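Local coordinates for protein antitoxin of toxin-antitoxin system VAPB (Rickettsia felis, PDB 3ZVK) that neutralises its cognate toxin VapC2, partially inhibiting the toxin's RNase activity, and binds promoter DNA as part of the VapBC2 complex, at the interface of chains A and B. Residues are numbered along the deposited sequence; one frame, centred on the assembly and turned at random. Chains: chain A/B, Antitoxin of toxin-antitoxin system VAPB.

Contact 1: the interface of chains A and B. Residues chain A 12-15; chain B 15-17.
Strand 12-17 of chain A runs antiparallel to the same strand of chain B, A:Gln13 pairing with B:Leu17, A:Ala14 with B:Arg16 and A:Val15 with its own copy B:Val15. At the valine pair each backbone N donates to the other chain's carbonyl: A:Val15 N lies 3.0 Å from B:Val15 O, and the reverse bond has the same length. Further along, B:Leu17 N reaches A:Gln13 O at 2.8 Å. A water then extends the ladder, 2.7 Å from A:Gln13 N and equally close to B:Leu17 O, so that backbone groups too far apart to bond directly are still joined. Side chains add apolar contacts. The two valines lie alongside each other and point the same way; A:Val15 holds CG1 between its backbone N and carbonyl carbon (chi1 54°), which brings this methyl to 3.9 Å from B:Val15 CB. At the other end CG and CD of B:Arg16, in its aliphatic stem, both pass A:Ser12, CG 3.6 Å from A:Ser12 CB. CD1 of B:Leu17 approaches the amide oxygen OE1 of A:Gln13, a van der Waals contact. This strand pairing joins two VapB2 copies through their SpoVT-AbrB (MazE-type) regions, building the antitoxin dimer characteristic of this DNA-binding family.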
loop_
_atom_site.group_PDB
_atom_site.type_symbol
_atom_site.label_atom_id
_atom_site.label_comp_id
_atom_site.label_asym_id
_atom_site.label_seq_id
_atom_site.Cartn_x
_atom_site.Cartn_y
_atom_site.Cartn_z
ATOM N N SER A 12 -10.021 15.903 -3.173
ATOM C CA SER A 12 -8.708 16.220 -3.694
ATOM C C SER A 12 -7.816 16.780 -2.602
ATOM O O SER A 12 -8.294 17.439 -1.668
ATOM C CB SER A 12 -8.816 17.254 -4.811
ATOM O OG SER A 12 -9.398 16.719 -5.979
ATOM N N GLN A 13 -6.503 16.557 -2.759
ATOM C CA GLN A 13 -5.495 17.104 -1.869
ATOM C C GLN A 13 -5.108 18.481 -2.418
ATOM O O GLN A 13 -5.153 18.698 -3.645
ATOM C CB GLN A 13 -4.286 16.208 -1.887
ATOM C CG GLN A 13 -3.520 16.229 -0.600
ATOM C CD GLN A 13 -2.256 15.431 -0.705
ATOM O OE1 GLN A 13 -1.332 15.771 -1.463
ATOM N NE2 GLN A 13 -2.208 14.340 0.030
ATOM N N ALA A 14 -4.727 19.415 -1.539
ATOM C CA ALA A 14 -4.339 20.747 -1.995
ATOM C C ALA A 14 -3.219 21.317 -1.166
ATOM O O ALA A 14 -3.019 20.891 -0.042
ATOM C CB ALA A 14 -5.549 21.679 -1.996
ATOM N N VAL A 15 -2.466 22.258 -1.731
ATOM C CA VAL A 15 -1.363 22.961 -1.074
ATOM C C VAL A 15 -1.753 24.457 -0.949
ATOM O O VAL A 15 -2.155 25.095 -1.926
ATOM C CB VAL A 15 0.027 22.717 -1.763
ATOM C CG1 VAL A 15 -0.004 23.044 -3.243
ATOM C CG2 VAL A 15 1.155 23.462 -1.071
ATOM N N VAL B 15 -3.549 25.467 -4.557
ATOM C CA VAL B 15 -3.432 24.631 -5.769
ATOM C C VAL B 15 -4.027 23.265 -5.463
ATOM O O VAL B 15 -3.654 22.647 -4.471
ATOM C CB VAL B 15 -1.959 24.531 -6.285
ATOM C CG1 VAL B 15 -1.853 23.623 -7.507
ATOM C CG2 VAL B 15 -1.407 25.902 -6.610
ATOM N N ARG B 16 -4.962 22.811 -6.283
ATOM C CA ARG B 16 -5.594 21.487 -6.088
ATOM C C ARG B 16 -4.724 20.476 -6.804
ATOM O O ARG B 16 -4.567 20.556 -8.019
ATOM C CB ARG B 16 -7.020 21.480 -6.634
ATOM C CG ARG B 16 -7.922 20.510 -5.932
ATOM C CD ARG B 16 -9.276 20.491 -6.600
ATOM N NE ARG B 16 -10.099 21.602 -6.139
ATOM C CZ ARG B 16 -10.455 22.630 -6.884
ATOM N NH1 ARG B 16 -10.094 22.688 -8.159
ATOM N NH2 ARG B 16 -11.168 23.609 -6.370
ATOM N N LEU B 17 -4.105 19.576 -6.060
ATOM C CA LEU B 17 -3.190 18.607 -6.649
ATOM C C LEU B 17 -3.866 17.444 -7.340
ATOM O O LEU B 17 -4.688 16.801 -6.716
ATOM C CB LEU B 17 -2.187 18.033 -5.600
ATOM C CG LEU B 17 -1.344 19.021 -4.809
ATOM C CD1 LEU B 17 -0.646 18.293 -3.685
ATOM C CD2 LEU B 17 -0.326 19.720 -5.702
HETATM O O HOH W 1 -5.853 15.183 -4.968
#

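Contact 2: the interface of chains A and B. Residues chain A 17, 21, 23, 39; chain B 30, 32, 36-37.
B:Ile37, on strand 36-41, enters a group of apolar side chains from chain A, while its backbone pairs with A:Leu39 of the equivalent strand. The polar part is this antiparallel bridge: A:Leu39 N donates to B:Ile37 O and B:Ile37 N returns the bond to A:Leu39 O, each at 3.0 Å. Both are fairly straight, 167° and 162° at the hydrogen. They satisfy the backbone N and O of both residues beside the apolar cluster.

The apolar contacts of B:Ile37 use both its branches. Its CG1 sits between backbone N and carbonyl carbon (chi1 54°), and the extended arm carries CD1 towards A:Leu17 and A:Phe23. That methyl lies 3.7 Å from A:Leu17 CD2 and also touches A:Phe23 CE1. The other branch, CG2, turns to A:Phe21 and meets its CD1 at 3.6 Å. Within chain A, A:Leu17 CD1 lies in plane at the edge of the A:Phe23 ring, linking the two residues that receive the isoleucine arm.

The face of the A:Phe21 ring, on the short 3-10 helix 19-21, receives B:Val30 of strand 27-33, which approaches from the opposite direction and sets CG1 over it in a CH-pi contact. B:Pro32, two residues along the same strand, reaches another part of the ring, its CD 3.9 Å from A:Phe21 CE1. The B:Val30 methyl is not centred: CG1 stands 3.6 Å above the ring plane, displaced towards the rim on the CD2 side.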
loop_
_atom_site.group_PDB
_atom_site.type_symbol
_atom_site.label_atom_id
_atom_site.label_comp_id
_atom_site.label_asym_id
_atom_site.label_seq_id
_atom_site.Cartn_x
_atom_site.Cartn_y
_atom_site.Cartn_z
ATOM N N LEU A 17 -0.805 28.058 -0.828
ATOM C CA LEU A 17 0.381 28.837 -1.196
ATOM C C LEU A 17 0.606 30.069 -0.330
ATOM O O LEU A 17 -0.323 30.863 -0.141
ATOM C CB LEU A 17 0.336 29.288 -2.681
ATOM C CG LEU A 17 0.161 28.229 -3.765
ATOM C CD1 LEU A 17 -0.058 28.879 -5.077
ATOM C CD2 LEU A 17 1.343 27.348 -3.858
ATOM N N PHE A 21 4.158 33.570 -3.224
ATOM C CA PHE A 21 4.179 32.576 -4.298
ATOM C C PHE A 21 2.870 32.439 -5.082
ATOM O O PHE A 21 2.686 31.479 -5.837
ATOM C CB PHE A 21 4.709 31.232 -3.772
ATOM C CG PHE A 21 6.093 31.334 -3.158
ATOM C CD1 PHE A 21 7.189 31.746 -3.920
ATOM C CD2 PHE A 21 6.295 31.056 -1.815
ATOM C CE1 PHE A 21 8.463 31.862 -3.343
ATOM C CE2 PHE A 21 7.577 31.136 -1.252
ATOM C CZ PHE A 21 8.649 31.542 -2.020
ATOM N N PHE A 23 0.004 32.851 -7.858
ATOM C CA PHE A 23 -0.027 32.828 -9.319
ATOM C C PHE A 23 -1.114 33.778 -9.806
ATOM O O PHE A 23 -2.106 34.010 -9.088
ATOM C CB PHE A 23 -0.319 31.399 -9.819
ATOM C CG PHE A 23 0.854 30.451 -9.709
ATOM C CD1 PHE A 23 1.070 29.718 -8.547
ATOM C CD2 PHE A 23 1.726 30.275 -10.777
ATOM C CE1 PHE A 23 2.148 28.848 -8.453
ATOM C CE2 PHE A 23 2.793 29.391 -10.691
ATOM C CZ PHE A 23 3.009 28.695 -9.532
ATOM N N LEU A 39 5.416 23.523 -10.012
ATOM C CA LEU A 39 4.175 24.172 -10.454
ATOM C C LEU A 39 4.641 25.407 -11.201
ATOM O O LEU A 39 5.488 26.160 -10.713
ATOM C CB LEU A 39 3.248 24.585 -9.290
ATOM C CG LEU A 39 2.900 23.513 -8.205
ATOM C CD1 LEU A 39 2.126 24.128 -7.090
ATOM C CD2 LEU A 39 2.101 22.328 -8.794
ATOM N N VAL B 30 8.666 25.396 -0.029
ATOM C CA VAL B 30 8.350 26.161 -1.246
ATOM C C VAL B 30 9.539 27.026 -1.615
ATOM O O VAL B 30 9.939 27.883 -0.823
ATOM C CB VAL B 30 7.042 26.984 -1.178
ATOM C CG1 VAL B 30 6.705 27.576 -2.544
ATOM C CG2 VAL B 30 5.898 26.140 -0.673
ATOM N N PRO B 32 11.339 29.247 -5.131
ATOM C CA PRO B 32 11.124 29.698 -6.521
ATOM C C PRO B 32 12.080 29.054 -7.521
ATOM O O PRO B 32 13.214 28.747 -7.169
ATOM C CB PRO B 32 11.315 31.222 -6.446
ATOM C CG PRO B 32 12.089 31.462 -5.257
ATOM C CD PRO B 32 11.957 30.306 -4.308
ATOM N N GLY B 36 8.020 29.653 -11.849
ATOM C CA GLY B 36 7.280 28.812 -10.916
ATOM C C GLY B 36 7.914 28.548 -9.566
ATOM O O GLY B 36 8.697 29.347 -9.057
ATOM N N ILE B 37 7.534 27.430 -8.963
ATOM C CA ILE B 37 7.969 27.022 -7.618
ATOM C C ILE B 37 8.163 25.510 -7.520
ATOM O O ILE B 37 7.429 24.749 -8.170
ATOM C CB ILE B 37 6.959 27.494 -6.509
ATOM C CG1 ILE B 37 5.517 27.029 -6.788
ATOM C CG2 ILE B 37 7.032 29.007 -6.267
ATOM C CD1 ILE B 37 4.506 27.335 -5.704
#

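The C-alpha centres of contact 1 and contact 2 lie about 13 Å apart within one two-fold VapB2 interface, and each contact has a twin with the chains exchanged. Strand 12-17 of chain A connects them, supplying the ladder of contact 1 and, through A:Leu17, one wall of the apolar cluster in contact 2. B:Leu17, part of contact 1, is the symmetry copy of that residue and would therefore serve the twin of contact 2. Backbone pairing at two separate strands, with hydrophobic packing between chains, suggests an intertwined dimer, consistent with the VapB-VapB contacts that help link heterodimers in the DNA-bound assembly.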